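Local coordinates for protein kirola (Actinidia deliciosa, PDB 4IGV) that is a kiwifruit allergen of the ripening-related, PR-10-like family and probably binds small hydrophobic ligands, at residues 19-24 against 103-108; 114-119 against 132-137. One frame throughout, in Å; residues are numbered along the deposited sequence. Where two conformers were deposited one is given.

Contact 1: 19-24 against 103-108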
loop_
_atom_site.group_PDB
_atom_site.type_symbol
_atom_site.label_atom_id
_atom_site.label_comp_id
_atom_site.label_asym_id
_atom_site.label_seq_id
_atom_site.Cartn_x
_atom_site.Cartn_y
_atom_site.Cartn_z
ATOM N N VAL A 19 -9.145 -11.758 4.472
ATOM C CA VAL A 19 -9.895 -10.622 3.976
ATOM C C VAL A 19 -8.968 -9.433 3.655
ATOM O O VAL A 19 -9.117 -8.787 2.634
ATOM C CB VAL A 19 -10.992 -10.243 4.955
ATOM C CG1 VAL A 19 -11.817 -9.149 4.366
ATOM C CG2 VAL A 19 -11.863 -11.463 5.261
ATOM N N PHE A 20 -7.928 -9.226 4.441
ATOM C CA PHE A 20 -7.016 -8.142 4.180
ATOM C C PHE A 20 -6.322 -8.348 2.858
ATOM O O PHE A 20 -6.187 -7.450 2.039
ATOM C CB PHE A 20 -6.008 -8.072 5.332
ATOM C CG PHE A 20 -5.365 -6.749 5.463
ATOM C CD1 PHE A 20 -5.860 -5.814 6.336
ATOM C CD2 PHE A 20 -4.269 -6.402 4.652
ATOM C CE1 PHE A 20 -5.256 -4.566 6.487
ATOM C CE2 PHE A 20 -3.644 -5.167 4.763
ATOM C CZ PHE A 20 -4.162 -4.212 5.673
ATOM N N TYR A 21 -5.861 -9.582 2.621
ATOM C CA TYR A 21 -5.246 -9.863 1.333
ATOM C C TYR A 21 -6.220 -9.774 0.168
ATOM O O TYR A 21 -5.854 -9.287 -0.896
ATOM C CB TYR A 21 -4.523 -11.212 1.341
ATOM C CG TYR A 21 -3.618 -11.393 0.122
ATOM C CD1 TYR A 21 -2.532 -10.579 -0.110
ATOM C CD2 TYR A 21 -3.896 -12.333 -0.816
ATOM C CE1 TYR A 21 -1.725 -10.748 -1.246
ATOM C CE2 TYR A 21 -3.147 -12.556 -1.925
ATOM C CZ TYR A 21 -2.061 -11.760 -2.176
ATOM O OH TYR A 21 -1.269 -11.965 -3.299
ATOM N N GLU A 22 -7.429 -10.221 0.354
ATOM C CA GLU A 22 -8.488 -10.079 -0.662
ATOM C C GLU A 22 -8.585 -8.622 -1.086
ATOM O O GLU A 22 -8.713 -8.297 -2.295
ATOM C CB GLU A 22 -9.838 -10.520 -0.060
ATOM C CG GLU A 22 -11.105 -10.221 -0.937
ATOM C CD GLU A 22 -11.145 -11.206 -2.026
ATOM O OE1 GLU A 22 -10.235 -12.116 -2.057
ATOM O OE2 GLU A 22 -12.181 -11.135 -2.766
ATOM N N ILE A 23 -8.602 -7.731 -0.107
ATOM C CA ILE A 23 -8.705 -6.299 -0.390
ATOM C C ILE A 23 -7.518 -5.829 -1.202
ATOM O O ILE A 23 -7.651 -5.164 -2.222
ATOM C CB ILE A 23 -8.893 -5.457 0.892
ATOM C CG1 ILE A 23 -10.220 -5.843 1.526
ATOM C CG2 ILE A 23 -8.725 -3.934 0.583
ATOM C CD1 ILE A 23 -10.335 -5.356 3.005
ATOM N N PHE A 24 -6.307 -6.107 -0.747
ATOM C CA PHE A 24 -5.122 -5.593 -1.417
ATOM C C PHE A 24 -4.826 -6.200 -2.764
ATOM O O PHE A 24 -4.236 -5.546 -3.621
ATOM C CB PHE A 24 -3.916 -5.635 -0.478
ATOM C CG PHE A 24 -3.904 -4.421 0.438
ATOM C CD1 PHE A 24 -4.601 -4.385 1.581
ATOM C CD2 PHE A 24 -3.339 -3.240 -0.010
ATOM C CE1 PHE A 24 -4.631 -3.232 2.340
ATOM C CE2 PHE A 24 -3.370 -2.088 0.781
ATOM C CZ PHE A 24 -4.025 -2.121 1.951
ATOM N N VAL A 103 3.114 -5.391 0.299
ATOM C CA VAL A 103 2.161 -5.711 1.378
ATOM C C VAL A 103 2.139 -7.235 1.479
ATOM O O VAL A 103 1.922 -7.919 0.508
ATOM C CB VAL A 103 0.713 -5.231 1.075
ATOM C CG1 VAL A 103 -0.131 -5.356 2.365
ATOM C CG2 VAL A 103 0.675 -3.817 0.546
ATOM N N GLN A 104 2.398 -7.764 2.662
ATOM C CA GLN A 104 2.411 -9.207 2.855
ATOM C C GLN A 104 1.662 -9.578 4.122
ATOM O O GLN A 104 1.938 -9.022 5.183
ATOM C CB GLN A 104 3.879 -9.698 2.941
ATOM C CG GLN A 104 3.986 -11.168 2.923
ATOM C CD GLN A 104 4.026 -11.787 4.290
ATOM O OE1 GLN A 104 4.698 -11.266 5.205
ATOM N NE2 GLN A 104 3.329 -12.915 4.456
ATOM N N VAL A 105 0.736 -10.498 4.011
ATOM C CA VAL A 105 -0.200 -10.846 5.088
ATOM C C VAL A 105 0.112 -12.248 5.597
ATOM O O VAL A 105 0.172 -13.197 4.829
ATOM C CB VAL A 105 -1.672 -10.779 4.596
ATOM C CG1 VAL A 105 -2.618 -11.023 5.822
ATOM C CG2 VAL A 105 -1.934 -9.415 3.937
ATOM N N ASP A 106 0.339 -12.374 6.899
ATOM C CA ASP A 106 0.517 -13.654 7.524
ATOM C C ASP A 106 -0.779 -14.095 8.129
ATOM O O ASP A 106 -1.317 -13.402 9.004
ATOM C CB ASP A 106 1.516 -13.543 8.641
ATOM C CG ASP A 106 2.900 -13.413 8.166
ATOM O OD1 ASP A 106 3.239 -13.929 7.066
ATOM O OD2 ASP A 106 3.704 -12.818 8.938
ATOM N N THR A 107 -1.286 -15.226 7.663
ATOM C CA THR A 107 -2.442 -15.852 8.242
ATOM C C THR A 107 -1.996 -17.253 8.548
ATOM O O THR A 107 -2.214 -18.141 7.739
ATOM C CB THR A 107 -3.592 -15.898 7.221
ATOM O OG1 THR A 107 -3.237 -16.754 6.111
ATOM C CG2 THR A 107 -3.889 -14.534 6.701
ATOM N N LYS A 108 -1.308 -17.451 9.668
ATOM C CA LYS A 108 -0.917 -18.807 10.044
ATOM C C LYS A 108 -2.159 -19.545 10.544
ATOM O O LYS A 108 -2.323 -20.752 10.337
ATOM C CB LYS A 108 0.205 -18.789 11.089
ATOM C CG LYS A 108 1.574 -18.298 10.555
ATOM C CD LYS A 108 2.002 -19.007 9.262
ATOM C CE LYS A 108 3.524 -18.997 9.072
ATOM N NZ LYS A 108 3.975 -19.560 7.755
#
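Helix 17-25 runs nearly antiparallel to the end of strand 96-107, the two short axes inclined at 157° and 8.7 Å apart at their closest, so that Tyr-21 lies across from Val-105 and Phe-24 across from Val-103. Because strand side chains alternate, Val-103 and Val-105 both face the helix, while Gln-104 between them turns to the other side of the sheet. The helix answers with three aromatic residues. Val-105 brings a single methyl, CG2, into the fork between Phe-20 and Tyr-21: it touches the Phe-20 ring obliquely, 3.9 Å from CD2, and rests 4.1 Å from CB of Tyr-21. Both aromatic side chains leave the helix with CG anti to the backbone N (chi1 -158° in Phe-20, -167° in Tyr-21), yet their rings diverge beyond this methyl. Phe-20 continues toward the interior, where its edge meets CG1 of Val-103 at 4.3 Å from CE2; Tyr-21 carries its hydroxyl to a hydrogen bond with the carbonyl of Ser-82. One turn on, Phe-24 lies across Val-103 at about a right angle. CG1 of Val-103 sits over one face of its ring, and CG2 comes 4.1 Å from Phe-24 CD2. No hydrogen bond joins helix to strand; the buried interface is held by apolar packing. On the reverse side of the strand, Gln-104 NE2 donates an almost straight bond of 2.8 Å to Asp-106 OD1; OD1 lies close to the amide plane of Gln-104, whereas the N-H reaches the carboxylate from above its plane. Ile-144 of helix 131-145 also packs against Phe-20 and Phe-24. A short helix after the first strand, laid against the curved antiparallel sheet and beside the long C-terminal helix, is characteristic of the Bet v 1 fold.

Contact 2: 114-119 against 132-137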
loop_
_atom_site.group_PDB
_atom_site.type_symbol
_atom_site.label_atom_id
_atom_site.label_comp_id
_atom_site.label_asym_id
_atom_site.label_seq_id
_atom_site.Cartn_x
_atom_site.Cartn_y
_atom_site.Cartn_z
ATOM N N VAL A 114 0.119 -7.928 9.141
ATOM C CA VAL A 114 0.398 -7.289 7.853
ATOM C C VAL A 114 1.760 -6.643 7.924
ATOM O O VAL A 114 2.032 -5.881 8.887
ATOM C CB VAL A 114 -0.713 -6.242 7.547
ATOM C CG1 VAL A 114 -0.430 -5.559 6.183
ATOM C CG2 VAL A 114 -2.107 -6.881 7.583
ATOM N N THR A 115 2.620 -6.964 6.974
ATOM C CA THR A 115 3.904 -6.349 6.913
ATOM C C THR A 115 3.969 -5.453 5.697
ATOM O O THR A 115 3.700 -5.893 4.567
ATOM C CB THR A 115 4.999 -7.418 6.813
ATOM O OG1 THR A 115 4.958 -8.201 8.004
ATOM C CG2 THR A 115 6.399 -6.739 6.776
ATOM N N TRP A 116 4.355 -4.211 5.938
ATOM C CA TRP A 116 4.547 -3.204 4.881
ATOM C C TRP A 116 6.061 -3.015 4.690
ATOM O O TRP A 116 6.785 -2.773 5.679
ATOM C CB TRP A 116 3.924 -1.875 5.356
ATOM C CG TRP A 116 2.447 -1.888 5.389
ATOM C CD1 TRP A 116 1.677 -2.178 6.454
ATOM C CD2 TRP A 116 1.555 -1.486 4.340
ATOM N NE1 TRP A 116 0.338 -2.089 6.115
ATOM C CE2 TRP A 116 0.255 -1.599 4.839
ATOM C CE3 TRP A 116 1.742 -0.963 3.082
ATOM C CZ2 TRP A 116 -0.862 -1.291 4.079
ATOM C CZ3 TRP A 116 0.643 -0.662 2.311
ATOM C CH2 TRP A 116 -0.654 -0.774 2.835
ATOM N N THR A 117 6.533 -3.154 3.468
ATOM C CA THR A 117 7.908 -2.945 3.143
ATOM C C THR A 117 8.014 -1.923 2.038
ATOM O O THR A 117 7.369 -2.081 0.993
ATOM C CB THR A 117 8.611 -4.269 2.743
ATOM O OG1 THR A 117 8.519 -5.229 3.758
ATOM C CG2 THR A 117 10.107 -4.034 2.410
ATOM N N PHE A 118 8.849 -0.912 2.218
ATOM C CA PHE A 118 9.182 0.044 1.178
ATOM C C PHE A 118 10.612 -0.175 0.743
ATOM O O PHE A 118 11.492 -0.326 1.574
ATOM C CB PHE A 118 9.109 1.487 1.656
ATOM C CG PHE A 118 7.778 1.956 2.185
ATOM C CD1 PHE A 118 6.578 1.324 1.951
ATOM C CD2 PHE A 118 7.744 3.159 2.898
ATOM C CE1 PHE A 118 5.394 1.851 2.443
ATOM C CE2 PHE A 118 6.542 3.681 3.405
ATOM C CZ PHE A 118 5.397 3.042 3.132
ATOM N N HIS A 119 10.843 -0.193 -0.568
ATOM C CA HIS A 119 12.200 -0.148 -1.110
ATOM C C HIS A 119 12.221 1.065 -2.013
ATOM O O HIS A 119 11.398 1.190 -2.927
ATOM C CB HIS A 119 12.513 -1.377 -1.956
ATOM C CG HIS A 119 12.656 -2.641 -1.179
ATOM N ND1 HIS A 119 13.824 -2.950 -0.507
ATOM C CD2 HIS A 119 11.836 -3.703 -1.014
ATOM C CE1 HIS A 119 13.675 -4.109 0.118
ATOM N NE2 HIS A 119 12.485 -4.591 -0.176
ATOM N N THR A 132 6.279 9.434 6.904
ATOM C CA THR A 132 4.913 9.899 6.858
ATOM C C THR A 132 4.075 8.943 6.022
ATOM O O THR A 132 2.944 8.636 6.360
ATOM C CB THR A 132 4.814 11.349 6.298
ATOM O OG1 THR A 132 5.521 12.247 7.187
ATOM C CG2 THR A 132 3.384 11.792 6.195
ATOM N N LEU A 133 4.640 8.415 4.937
ATOM C CA LEU A 133 3.904 7.462 4.113
ATOM C C LEU A 133 3.686 6.128 4.853
ATOM O O LEU A 133 2.641 5.498 4.756
ATOM C CB LEU A 133 4.662 7.230 2.785
ATOM C CG LEU A 133 3.910 6.409 1.768
ATOM C CD1 LEU A 133 2.643 7.143 1.238
ATOM C CD2 LEU A 133 4.794 5.955 0.606
ATOM N N MET A 134 4.704 5.698 5.596
ATOM C CA MET A 134 4.519 4.484 6.402
ATOM C C MET A 134 3.428 4.662 7.448
ATOM O O MET A 134 2.588 3.779 7.611
ATOM C CB MET A 134 5.838 4.032 7.048
ATOM C CG MET A 134 5.690 2.755 7.833
ATOM S SD MET A 134 5.216 1.305 6.819
ATOM C CE MET A 134 6.784 0.920 6.085
ATOM N N ASN A 135 3.402 5.803 8.117
ATOM C CA ASN A 135 2.344 6.080 9.091
ATOM C C ASN A 135 0.994 6.026 8.423
ATOM O O ASN A 135 0.047 5.475 8.967
ATOM C CB ASN A 135 2.547 7.461 9.730
ATOM C CG ASN A 135 3.804 7.550 10.610
ATOM O OD1 ASN A 135 4.280 6.538 11.135
ATOM N ND2 ASN A 135 4.322 8.789 10.799
ATOM N N PHE A 136 0.906 6.550 7.208
ATOM C CA PHE A 136 -0.322 6.544 6.417
ATOM C C PHE A 136 -0.812 5.128 6.140
ATOM O O PHE A 136 -1.971 4.794 6.257
ATOM C CB PHE A 136 -0.058 7.427 5.182
ATOM C CG PHE A 136 -1.054 7.365 4.049
ATOM C CD1 PHE A 136 -2.067 8.304 3.918
ATOM C CD2 PHE A 136 -0.888 6.425 3.078
ATOM C CE1 PHE A 136 -2.916 8.251 2.803
ATOM C CE2 PHE A 136 -1.737 6.365 1.993
ATOM C CZ PHE A 136 -2.763 7.294 1.899
ATOM N N CYS A 137 0.115 4.276 5.693
ATOM C CA CYS A 137 -0.193 2.888 5.406
ATOM C C CYS A 137 -0.648 2.131 6.641
ATOM O O CYS A 137 -1.580 1.321 6.568
ATOM C CB CYS A 137 1.006 2.195 4.782
ATOM S SG CYS A 137 1.397 2.746 3.076
#
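Two aromatic rings on strand 112-122, Trp-116 and Phe-118, present themselves differently to the helix. The indole offers a face: CB of Cys-137 stands over its six-membered ring, 3.6 Å from the centroid and 7° off the normal, a CH-pi contact. SG of the same residue leans toward the rim, 3.6 Å from Trp-116 CZ3, and also meets the edge of Phe-118, giving the thiol two aromatic neighbours. Here the C-terminal helix of the Bet v 1 fold crosses the concave side of the sheet, its short axis 10.0 Å from that of the strand. Met-134 bridges the rings. Its CG is anti to the backbone N, but bends at chi2 (63°) and chi3 (78°) fold the thioether back, so that the CE methyl lies over the centre of the Phe-118 ring, a second CH-pi contact, 3.8 Å from the centroid. SD packs 3.7 Å from Trp-116 CB and, 5.2 Å from the centroid of the five-membered ring of the indole, makes an oblique Met-aromatic contact. Phe-118 also points its edge at the helix backbone, CE2 approaching Met-134 N at 3.5 Å, and CD2 of Leu-133 touches the ring obliquely at CZ. The buried indole NE1 is satisfied by a hydrogen bond to Thr-141 OG1, one helical turn beyond Cys-137.

Overall arrangement
Neighbouring antiparallel strands join the two contacts, whose centres are 14 Å apart: Gln-104 O and Thr-115 N, at 2.8 Å, are probably hydrogen-bonded across them. Their side chains meet directly. Val-103 of contact 1 reaches Trp-116 of contact 2, CG2 to CZ3 at 3.6 Å, and Phe-24 CE2 lies 3.7 Å from Trp-116 CH2, with the ring planes nearly perpendicular. Phe-20 similarly packs against Val-114, CE2 to CG1 at 3.5 Å. The indole thus connects the short helix 17-25 to the long helix 131-145. In relatives of this fold a hydrophobic cavity lies between the sheet and the C-terminal helix, and both contacts belong to the corresponding packing here.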